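BH0236 protein (Bacillus halodurans, PDB 5T7A) probably binds beta-1,3-glucan through a family 56 carbohydrate-binding module, the part in this crystal. Local coordinates at residues H32-A37 against F100-L105; V47-A52 against L96-T101; V60-K65 against L72-T77. All blocks are in the same frame, centred on the assembly; numbering follows the deposited sequence. Where two conformers were deposited one is given.

Contact 1 (H32-A37 against F100-L105). With EDO (1,2-ethanediol), chain C.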
loop_
_atom_site.group_PDB
_atom_site.type_symbol
_atom_site.label_atom_id
_atom_site.label_comp_id
_atom_site.label_asym_id
_atom_site.label_seq_id
_atom_site.Cartn_x
_atom_site.Cartn_y
_atom_site.Cartn_z
ATOM N N HIS A 32 9.497 2.441 8.395
ATOM C CA HIS A 32 10.529 1.423 8.593
ATOM C C HIS A 32 11.753 1.974 7.885
ATOM O O HIS A 32 11.630 2.728 6.909
ATOM C CB HIS A 32 10.168 0.075 7.973
ATOM C CG HIS A 32 11.233 -0.966 8.112
ATOM N ND1 HIS A 32 12.237 -1.144 7.185
ATOM C CD2 HIS A 32 11.447 -1.886 9.069
ATOM C CE1 HIS A 32 13.034 -2.119 7.572
ATOM N NE2 HIS A 32 12.587 -2.569 8.731
ATOM N N PRO A 33 12.986 1.643 8.321
ATOM C CA PRO A 33 14.097 2.215 7.568
ATOM C C PRO A 33 14.068 2.085 6.027
ATOM O O PRO A 33 14.555 2.969 5.318
ATOM C CB PRO A 33 15.312 1.474 8.172
ATOM C CG PRO A 33 14.905 1.346 9.539
ATOM C CD PRO A 33 13.492 0.937 9.489
ATOM N N ASP A 34 13.466 1.030 5.490
ATOM C CA ASP A 34 13.285 0.880 4.069
ATOM C C ASP A 34 12.162 1.622 3.417
ATOM O O ASP A 34 12.151 1.693 2.215
ATOM C CB ASP A 34 13.073 -0.605 3.754
ATOM C CG ASP A 34 14.314 -1.447 3.926
ATOM O OD1 ASP A 34 15.398 -0.899 4.104
ATOM O OD2 ASP A 34 14.210 -2.692 3.801
ATOM N N TYR A 35 11.218 2.224 4.140
ATOM C CA TYR A 35 10.017 2.815 3.491
ATOM C C TYR A 35 9.155 3.647 4.445
ATOM O O TYR A 35 9.044 3.373 5.667
ATOM C CB TYR A 35 9.119 1.710 2.898
ATOM C CG TYR A 35 8.583 0.710 3.875
ATOM C CD1 TYR A 35 7.470 0.942 4.618
ATOM C CD2 TYR A 35 9.252 -0.504 4.087
ATOM C CE1 TYR A 35 6.972 0.029 5.564
ATOM C CE2 TYR A 35 8.797 -1.407 5.043
ATOM C CZ TYR A 35 7.674 -1.110 5.787
ATOM O OH TYR A 35 7.178 -1.983 6.737
ATOM N N THR A 36 8.402 4.559 3.831
ATOM C CA THR A 36 7.179 5.107 4.418
ATOM C C THR A 36 6.048 4.518 3.583
ATOM O O THR A 36 6.188 4.452 2.311
ATOM C CB THR A 36 7.083 6.614 4.288
ATOM O OG1 THR A 36 8.263 7.187 4.874
ATOM C CG2 THR A 36 5.878 7.128 5.021
ATOM N N ALA A 37 5.001 4.017 4.242
ATOM C CA ALA A 37 3.908 3.432 3.476
ATOM C C ALA A 37 2.603 3.698 4.174
ATOM O O ALA A 37 2.574 3.906 5.378
ATOM C CB ALA A 37 4.078 1.926 3.294
ATOM N N PHE A 100 3.098 -5.319 1.688
ATOM C CA PHE A 100 3.895 -5.096 0.506
ATOM C C PHE A 100 4.965 -6.130 0.310
ATOM O O PHE A 100 5.540 -6.627 1.289
ATOM C CB PHE A 100 4.581 -3.713 0.565
ATOM C CG PHE A 100 3.605 -2.578 0.814
ATOM C CD1 PHE A 100 2.968 -1.952 -0.223
ATOM C CD2 PHE A 100 3.340 -2.165 2.127
ATOM C CE1 PHE A 100 2.073 -0.889 0.026
ATOM C CE2 PHE A 100 2.472 -1.161 2.354
ATOM C CZ PHE A 100 1.814 -0.510 1.329
ATOM N N THR A 101 5.317 -6.330 -0.959
ATOM C CA THR A 101 6.544 -7.041 -1.286
ATOM C C THR A 101 7.331 -6.046 -2.144
ATOM O O THR A 101 6.849 -5.661 -3.209
ATOM C CB THR A 101 6.260 -8.380 -2.004
ATOM O OG1 THR A 101 5.559 -9.272 -1.129
ATOM C CG2 THR A 101 7.565 -9.026 -2.445
ATOM N N TYR A 102 8.528 -5.686 -1.682
ATOM C CA TYR A 102 9.333 -4.692 -2.343
ATOM C C TYR A 102 10.718 -5.183 -2.629
ATOM O O TYR A 102 11.318 -5.898 -1.873
ATOM C CB TYR A 102 9.441 -3.415 -1.509
ATOM C CG TYR A 102 10.028 -3.543 -0.173
ATOM C CD1 TYR A 102 9.290 -3.951 0.924
ATOM C CD2 TYR A 102 11.379 -3.154 0.044
ATOM C CE1 TYR A 102 9.893 -4.026 2.183
ATOM C CE2 TYR A 102 11.958 -3.222 1.280
ATOM C CZ TYR A 102 11.221 -3.634 2.374
ATOM O OH TYR A 102 11.783 -3.717 3.614
ATOM N N GLU A 103 11.218 -4.774 -3.775
ATOM C CA GLU A 103 12.583 -5.134 -4.156
ATOM C C GLU A 103 13.534 -4.069 -3.536
ATOM O O GLU A 103 13.203 -2.859 -3.431
ATOM C CB GLU A 103 12.667 -5.110 -5.647
ATOM C CG GLU A 103 13.977 -5.630 -6.225
ATOM C CD GLU A 103 15.021 -4.568 -6.418
ATOM O OE1 GLU A 103 14.760 -3.345 -6.321
ATOM O OE2 GLU A 103 16.187 -4.990 -6.687
ATOM N N LYS A 104 14.720 -4.491 -3.149
ATOM C CA LYS A 104 15.739 -3.539 -2.682
ATOM C C LYS A 104 17.109 -4.129 -2.978
ATOM O O LYS A 104 17.521 -5.052 -2.327
ATOM C CB LYS A 104 15.613 -3.275 -1.169
ATOM C CG LYS A 104 16.657 -2.281 -0.610
ATOM C CD LYS A 104 16.450 -1.867 0.844
ATOM C CE LYS A 104 16.908 -2.986 1.782
ATOM N NZ LYS A 104 17.462 -2.512 3.062
ATOM N N LEU A 105 17.793 -3.585 -3.971
ATOM C CA LEU A 105 19.224 -3.971 -4.226
ATOM C C LEU A 105 19.371 -5.480 -4.555
ATOM O O LEU A 105 20.394 -6.088 -4.239
ATOM C CB LEU A 105 20.124 -3.568 -3.050
ATOM C CG LEU A 105 20.115 -2.065 -2.811
ATOM C CD1 LEU A 105 20.880 -1.742 -1.531
ATOM C CD2 LEU A 105 20.586 -1.239 -3.986
HETATM C C1 EDO C . 15.662 -5.625 4.295
HETATM O O1 EDO C . 15.808 -4.293 4.920
HETATM C C2 EDO C . 16.038 -6.627 5.347
HETATM O O2 EDO C . 17.420 -6.581 5.555
#
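The carboxylate of D34 is gripped by two side chains of 100-105. Y102 OH donates to D34 OD2 at 2.6 Å, reaching the anti lone pair of that oxygen. The donor's ring stands at 81° to the carboxylate plane, and OD2 lies at the ring edge, near its plane. In one of its two conformers, K104 NZ forms a salt bridge with D34 OD1 at 2.8 Å, on the syn side and somewhat out of plane. The lysine chain leaves its backbone extended and bends only at chi3 (77°) and chi4, which turns NZ onto the acid. A 1,2-ethanediol, probably from the crystallisation liquor, then bridges the pair: its O1 donates to D34 OD2 and accepts from K104 NZ. D34 N donates to H32 ND1 at 3.0 Å, within a type I turn from H32 to Y35. Y35 points its edge at the face of Y102 in an offset edge-to-face pair, centroids 5.6 Å apart. Deeper in, A37 CB packs on F100 CE2 at 3.6 Å. F51 of strand 46-53 meets the rings of Y35, Y102 and F100. This is packing across the interior of a beta sandwich, closed at its end by D34 beside a beta-hairpin turn.

Contact 2 (V47-A52 against L96-T101). With EDO (1,2-ethanediol), chain E.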
loop_
_atom_site.group_PDB
_atom_site.type_symbol
_atom_site.label_atom_id
_atom_site.label_comp_id
_atom_site.label_asym_id
_atom_site.label_seq_id
_atom_site.Cartn_x
_atom_site.Cartn_y
_atom_site.Cartn_z
ATOM N N VAL A 47 -9.236 5.746 -2.074
ATOM C CA VAL A 47 -8.036 6.071 -1.272
ATOM C C VAL A 47 -6.898 5.592 -2.082
ATOM O O VAL A 47 -7.045 4.712 -2.984
ATOM C CB VAL A 47 -7.992 5.410 0.135
ATOM C CG1 VAL A 47 -9.293 5.686 0.913
ATOM C CG2 VAL A 47 -7.785 3.912 0.058
ATOM N N THR A 48 -5.686 6.096 -1.765
ATOM C CA THR A 48 -4.477 5.613 -2.425
ATOM C C THR A 48 -3.573 4.944 -1.419
ATOM O O THR A 48 -3.192 5.544 -0.434
ATOM C CB THR A 48 -3.721 6.731 -3.139
ATOM O OG1 THR A 48 -4.554 7.216 -4.223
ATOM C CG2 THR A 48 -2.393 6.206 -3.707
ATOM N N ILE A 49 -3.235 3.689 -1.675
ATOM C CA ILE A 49 -2.142 3.027 -0.910
ATOM C C ILE A 49 -0.851 3.479 -1.522
ATOM O O ILE A 49 -0.651 3.371 -2.762
ATOM C CB ILE A 49 -2.197 1.494 -0.994
ATOM C CG1 ILE A 49 -3.553 0.966 -0.467
ATOM C CG2 ILE A 49 -1.085 0.872 -0.151
ATOM C CD1 ILE A 49 -3.792 -0.499 -0.734
ATOM N N PHE A 50 0.072 3.963 -0.676
ATOM C CA PHE A 50 1.352 4.427 -1.191
ATOM C C PHE A 50 2.474 3.704 -0.483
ATOM O O PHE A 50 2.369 3.303 0.657
ATOM C CB PHE A 50 1.550 5.915 -1.064
ATOM C CG PHE A 50 1.823 6.402 0.345
ATOM C CD1 PHE A 50 0.762 6.622 1.223
ATOM C CD2 PHE A 50 3.116 6.608 0.803
ATOM C CE1 PHE A 50 0.999 7.104 2.505
ATOM C CE2 PHE A 50 3.381 7.059 2.108
ATOM C CZ PHE A 50 2.325 7.325 2.959
ATOM N N PHE A 51 3.584 3.622 -1.185
ATOM C CA PHE A 51 4.838 2.994 -0.678
ATOM C C PHE A 51 6.018 3.800 -1.228
ATOM O O PHE A 51 6.200 3.923 -2.444
ATOM C CB PHE A 51 4.894 1.539 -1.141
ATOM C CG PHE A 51 6.063 0.743 -0.558
ATOM C CD1 PHE A 51 5.893 0.033 0.620
ATOM C CD2 PHE A 51 7.316 0.764 -1.166
ATOM C CE1 PHE A 51 6.934 -0.682 1.198
ATOM C CE2 PHE A 51 8.328 0.066 -0.611
ATOM C CZ PHE A 51 8.167 -0.628 0.557
ATOM N N ALA A 52 6.756 4.440 -0.339
ATOM C CA ALA A 52 7.818 5.388 -0.708
ATOM C C ALA A 52 9.124 4.858 -0.122
ATOM O O ALA A 52 9.492 5.138 1.034
ATOM C CB ALA A 52 7.480 6.784 -0.161
ATOM N N LEU A 96 -9.609 -2.041 5.315
ATOM C CA LEU A 96 -8.628 -2.402 4.278
ATOM C C LEU A 96 -7.364 -2.852 4.998
ATOM O O LEU A 96 -6.779 -2.134 5.794
ATOM C CB LEU A 96 -8.368 -1.180 3.385
ATOM C CG LEU A 96 -7.177 -1.321 2.421
ATOM C CD1 LEU A 96 -7.520 -2.288 1.319
ATOM C CD2 LEU A 96 -6.929 0.061 1.834
ATOM N N GLU A 97 -6.941 -4.079 4.693
ATOM C CA GLU A 97 -5.673 -4.595 5.200
ATOM C C GLU A 97 -4.734 -4.713 4.013
ATOM O O GLU A 97 -5.142 -5.129 2.938
ATOM C CB GLU A 97 -5.847 -5.912 5.950
ATOM C CG GLU A 97 -6.426 -5.673 7.376
ATOM C CD GLU A 97 -6.676 -6.972 8.057
ATOM O OE1 GLU A 97 -7.668 -7.622 7.654
ATOM O OE2 GLU A 97 -5.893 -7.312 8.979
ATOM N N TYR A 98 -3.450 -4.400 4.209
ATOM C CA TYR A 98 -2.540 -4.288 3.090
ATOM C C TYR A 98 -1.131 -4.554 3.555
ATOM O O TYR A 98 -0.749 -4.258 4.685
ATOM C CB TYR A 98 -2.622 -2.925 2.415
ATOM C CG TYR A 98 -2.342 -1.742 3.302
ATOM C CD1 TYR A 98 -3.333 -1.229 4.146
ATOM C CD2 TYR A 98 -1.128 -1.075 3.273
ATOM C CE1 TYR A 98 -3.101 -0.160 4.956
ATOM C CE2 TYR A 98 -0.880 -0.019 4.063
ATOM C CZ TYR A 98 -1.828 0.469 4.902
ATOM O OH TYR A 98 -1.550 1.553 5.700
ATOM N N SER A 99 -0.385 -5.239 2.681
ATOM C CA SER A 99 1.042 -5.526 2.925
ATOM C C SER A 99 1.770 -5.361 1.625
ATOM O O SER A 99 1.120 -5.215 0.571
ATOM C CB SER A 99 1.231 -6.911 3.444
ATOM O OG SER A 99 0.655 -7.863 2.550
ATOM N N PHE A 100 3.098 -5.319 1.688
ATOM C CA PHE A 100 3.895 -5.096 0.506
ATOM C C PHE A 100 4.965 -6.130 0.310
ATOM O O PHE A 100 5.540 -6.627 1.289
ATOM C CB PHE A 100 4.581 -3.713 0.565
ATOM C CG PHE A 100 3.605 -2.578 0.814
ATOM C CD1 PHE A 100 2.968 -1.952 -0.223
ATOM C CD2 PHE A 100 3.340 -2.165 2.127
ATOM C CE1 PHE A 100 2.073 -0.889 0.026
ATOM C CE2 PHE A 100 2.472 -1.161 2.354
ATOM C CZ PHE A 100 1.814 -0.510 1.329
ATOM N N THR A 101 5.317 -6.330 -0.959
ATOM C CA THR A 101 6.544 -7.041 -1.286
ATOM C C THR A 101 7.331 -6.046 -2.144
ATOM O O THR A 101 6.849 -5.661 -3.209
ATOM C CB THR A 101 6.260 -8.380 -2.004
ATOM O OG1 THR A 101 5.559 -9.272 -1.129
ATOM C CG2 THR A 101 7.565 -9.026 -2.445
HETATM C C1 EDO E . -4.928 -10.165 6.666
HETATM O O1 EDO E . -5.679 -11.347 6.452
HETATM C C2 EDO E . -4.056 -10.440 7.849
HETATM O O2 EDO E . -4.510 -9.723 8.991
#
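Strands 47-52 and 96-101 run in roughly the same direction, with 31° between their axes and 9.4 Å at closest approach. That spacing is too wide for sheet pairing. It is the face-to-face packing of a beta sandwich, and the contact lies near the centre of the chain. I49 sits opposite Y98, and F51 opposite F100. V47, I49 and F51 point at L96, Y98 and F100, and the alternate residues between them point away. F51 slides past F100 in the opposite direction, and its CD1 lies over one face of that ring, off centre. The two planes are inclined at 46°. With chi1 at -174° the F51 ring lies along its strand toward A52, which leaves CD1 over F100 CG. I49 divides its branches: CD1 meets L96 CD2 tip to tip at 4.1 Å, while CG2 turns to the rings and lies 3.9 Å from Y98 CD2. V47 CG2 touches L96 CD2 more loosely, at 4.3 Å. L64 and V62 of strand 60-66 pack beside I49 and F100, and A37 packs against F51. The side-chain contacts are apolar and buried. At the edge of the F100 ring, near its plane, I49 CG2 comes to 3.5 Å from CZ.

Contact 3 (V60-K65 against L72-T77). With EDO (1,2-ethanediol), chain E.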
loop_
_atom_site.group_PDB
_atom_site.type_symbol
_atom_site.label_atom_id
_atom_site.label_comp_id
_atom_site.label_asym_id
_atom_site.label_seq_id
_atom_site.Cartn_x
_atom_site.Cartn_y
_atom_site.Cartn_z
ATOM N N VAL A 60 7.382 -2.902 -6.765
ATOM C CA VAL A 60 6.693 -3.131 -5.448
ATOM C C VAL A 60 5.312 -3.685 -5.774
ATOM O O VAL A 60 4.615 -3.143 -6.609
ATOM C CB VAL A 60 6.523 -1.802 -4.687
ATOM C CG1 VAL A 60 5.862 -2.071 -3.383
ATOM C CG2 VAL A 60 7.870 -1.149 -4.464
ATOM N N ASP A 61 4.965 -4.802 -5.127
ATOM C CA ASP A 61 3.620 -5.374 -5.141
ATOM C C ASP A 61 2.889 -5.046 -3.840
ATOM O O ASP A 61 3.511 -4.956 -2.775
ATOM C CB ASP A 61 3.656 -6.858 -5.263
ATOM C CG ASP A 61 4.259 -7.337 -6.585
ATOM O OD1 ASP A 61 4.224 -6.596 -7.563
ATOM O OD2 ASP A 61 4.799 -8.472 -6.612
ATOM N N VAL A 62 1.572 -4.844 -3.954
ATOM C CA VAL A 62 0.727 -4.734 -2.806
ATOM C C VAL A 62 -0.222 -5.899 -2.721
ATOM O O VAL A 62 -0.699 -6.395 -3.764
ATOM C CB VAL A 62 -0.022 -3.376 -2.786
ATOM C CG1 VAL A 62 -0.972 -3.202 -3.968
ATOM C CG2 VAL A 62 -0.734 -3.171 -1.475
ATOM N N HIS A 63 -0.450 -6.358 -1.507
ATOM C CA HIS A 63 -1.368 -7.499 -1.167
ATOM C C HIS A 63 -2.467 -6.860 -0.338
ATOM O O HIS A 63 -2.163 -6.111 0.598
ATOM C CB HIS A 63 -0.631 -8.534 -0.339
ATOM C CG HIS A 63 0.723 -8.862 -0.877
ATOM N ND1 HIS A 63 0.912 -9.471 -2.113
ATOM C CD2 HIS A 63 1.953 -8.572 -0.425
ATOM C CE1 HIS A 63 2.203 -9.558 -2.369
ATOM N NE2 HIS A 63 2.862 -9.036 -1.358
ATOM N N LEU A 64 -3.753 -7.038 -0.722
ATOM C CA LEU A 64 -4.815 -6.357 0.032
ATOM C C LEU A 64 -6.023 -7.224 0.218
ATOM O O LEU A 64 -6.283 -8.145 -0.573
ATOM C CB LEU A 64 -5.123 -4.994 -0.557
ATOM C CG LEU A 64 -5.666 -4.923 -1.983
ATOM C CD1 LEU A 64 -7.165 -5.135 -1.915
ATOM C CD2 LEU A 64 -5.298 -3.579 -2.643
ATOM N N LYS A 65 -6.743 -6.916 1.282
ATOM C CA LYS A 65 -8.064 -7.519 1.510
ATOM C C LYS A 65 -8.961 -6.483 2.085
ATOM O O LYS A 65 -8.545 -5.638 2.872
ATOM C CB LYS A 65 -7.952 -8.580 2.590
ATOM C CG LYS A 65 -7.094 -9.759 2.325
ATOM C CD LYS A 65 -6.833 -10.468 3.664
ATOM C CE LYS A 65 -6.022 -11.690 3.403
ATOM N NZ LYS A 65 -6.123 -12.690 4.502
ATOM N N LEU A 72 -6.051 -9.958 -2.759
ATOM C CA LEU A 72 -5.823 -9.498 -4.105
ATOM C C LEU A 72 -4.402 -8.959 -4.151
ATOM O O LEU A 72 -3.978 -8.333 -3.198
ATOM C CB LEU A 72 -6.802 -8.396 -4.387
ATOM C CG LEU A 72 -8.262 -8.810 -4.263
ATOM C CD1 LEU A 72 -9.176 -7.583 -4.358
ATOM C CD2 LEU A 72 -8.574 -9.780 -5.355
ATOM N N ASN A 73 -3.665 -9.289 -5.191
ATOM C CA ASN A 73 -2.286 -8.903 -5.376
ATOM C C ASN A 73 -2.101 -8.057 -6.639
ATOM O O ASN A 73 -2.537 -8.458 -7.744
ATOM C CB ASN A 73 -1.397 -10.125 -5.424
ATOM C CG ASN A 73 -1.683 -11.048 -4.258
ATOM O OD1 ASN A 73 -1.409 -10.709 -3.104
ATOM N ND2 ASN A 73 -2.335 -12.171 -4.537
ATOM N N TYR A 74 -1.388 -6.926 -6.520
ATOM C CA TYR A 74 -1.243 -6.017 -7.632
ATOM C C TYR A 74 0.176 -5.477 -7.669
ATOM O O TYR A 74 0.781 -5.206 -6.622
ATOM C CB TYR A 74 -2.170 -4.824 -7.559
ATOM C CG TYR A 74 -3.635 -5.120 -7.452
ATOM C CD1 TYR A 74 -4.386 -5.434 -8.588
ATOM C CD2 TYR A 74 -4.281 -5.176 -6.232
ATOM C CE1 TYR A 74 -5.732 -5.732 -8.487
ATOM C CE2 TYR A 74 -5.630 -5.408 -6.122
ATOM C CZ TYR A 74 -6.385 -5.678 -7.264
ATOM O OH TYR A 74 -7.727 -6.019 -7.177
ATOM N N ARG A 75 0.716 -5.324 -8.870
ATOM C CA ARG A 75 1.919 -4.526 -9.074
ATOM C C ARG A 75 1.515 -3.090 -8.939
ATOM O O ARG A 75 0.617 -2.620 -9.676
ATOM C CB ARG A 75 2.567 -4.869 -10.443
ATOM C CG ARG A 75 3.765 -4.010 -10.804
ATOM C CD ARG A 75 4.947 -4.243 -9.901
ATOM N NE ARG A 75 5.418 -5.628 -9.837
ATOM C CZ ARG A 75 6.154 -6.214 -10.786
ATOM N NH1 ARG A 75 6.556 -5.547 -11.825
ATOM N NH2 ARG A 75 6.507 -7.458 -10.658
ATOM N N MET A 76 2.162 -2.354 -8.046
ATOM C CA MET A 76 1.907 -0.958 -7.855
ATOM C C MET A 76 2.440 -0.185 -9.052
ATOM O O MET A 76 3.311 -0.678 -9.819
ATOM C CB MET A 76 2.507 -0.494 -6.509
ATOM C CG MET A 76 1.964 -1.290 -5.332
ATOM S SD MET A 76 2.569 -0.581 -3.736
ATOM C CE MET A 76 1.419 0.728 -3.458
ATOM N N THR A 77 1.945 1.028 -9.189
ATOM C CA THR A 77 2.385 1.966 -10.216
ATOM C C THR A 77 3.422 2.905 -9.695
ATOM O O THR A 77 3.213 3.552 -8.684
ATOM C CB THR A 77 1.219 2.747 -10.754
ATOM O OG1 THR A 77 0.250 1.805 -11.276
ATOM C CG2 THR A 77 1.716 3.665 -11.913
HETATM C C1 EDO E . -4.928 -10.165 6.666
HETATM O O1 EDO E . -5.679 -11.347 6.452
HETATM C C2 EDO E . -4.056 -10.440 7.849
HETATM O O2 EDO E . -4.510 -9.723 8.991
HETATM O O HOH W 1 6.229 -9.360 -8.561
#
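The Y74 ring takes L64 CD2 at its edge, near its plane, with CE2 3.9 Å away; V62 CG1 lies at the same ring's edge. R85 makes a cation-pi contact with this ring. The H63 ring receives N73 OD1 at its edge, close to the ring plane. The guanidinium of R75 has D61 and a water at its edge. These groups decorate a beta hairpin, antiparallel strands 60-66 and 72-79. V62 with Y74 and L64 with L72 are hydrogen-bonded pairs; D61 with R75 and H63 with N73 are non-hydrogen-bonded pairs. V62, L64, L72 and Y74 project from one face, and D61, H63, N73 and R75 from the other.

R75 NE bonds D61 OD1 at 2.7 Å in a salt bridge with the two planes only 15° apart. The arginine bends at chi2 (67°) and chi3, which brings the guanidinium edge-on beside the carboxylate. The water accepts from R75 NH2 and donates to D61 OD2, so it closes a second link. H63 ND1 donates to N73 OD1 at 2.8 Å, tilted 33° from the amide's carbonyl plane. H63 NE2 is held by T101 of strand 95-103, so both ring nitrogens are tied down. On the opposite face L64 CD1 meets L72 CD1. M76 N bonds V60 O beyond the last pair. With CG anti to the carbonyl carbon and the chain then extended, M76 SD comes to 3.6 Å from V60 CG1.

Contact 3 is nested along the chain inside the loop closed by contact 2, and inside that closed by contact 1. Contacts 1 and 2 share F100 and T101 on strand 95-103, and their centres lie about 11 Å apart. Their other strands, 35-40 and 46-53, are sheet neighbours. Contact 3 pairs strands within a sheet, whereas contacts 1 and 2 pack across the interior. Its centre is about 7 Å from that of contact 2 and about 13 Å from that of contact 1. It adjoins both, since strand 60-66 pairs with 95-103. M76 of contact 3 reaches the backbone of I49. Strand 95-103 thus ties the hairpin, the core and the D34 contacts at the turn into one all-beta module.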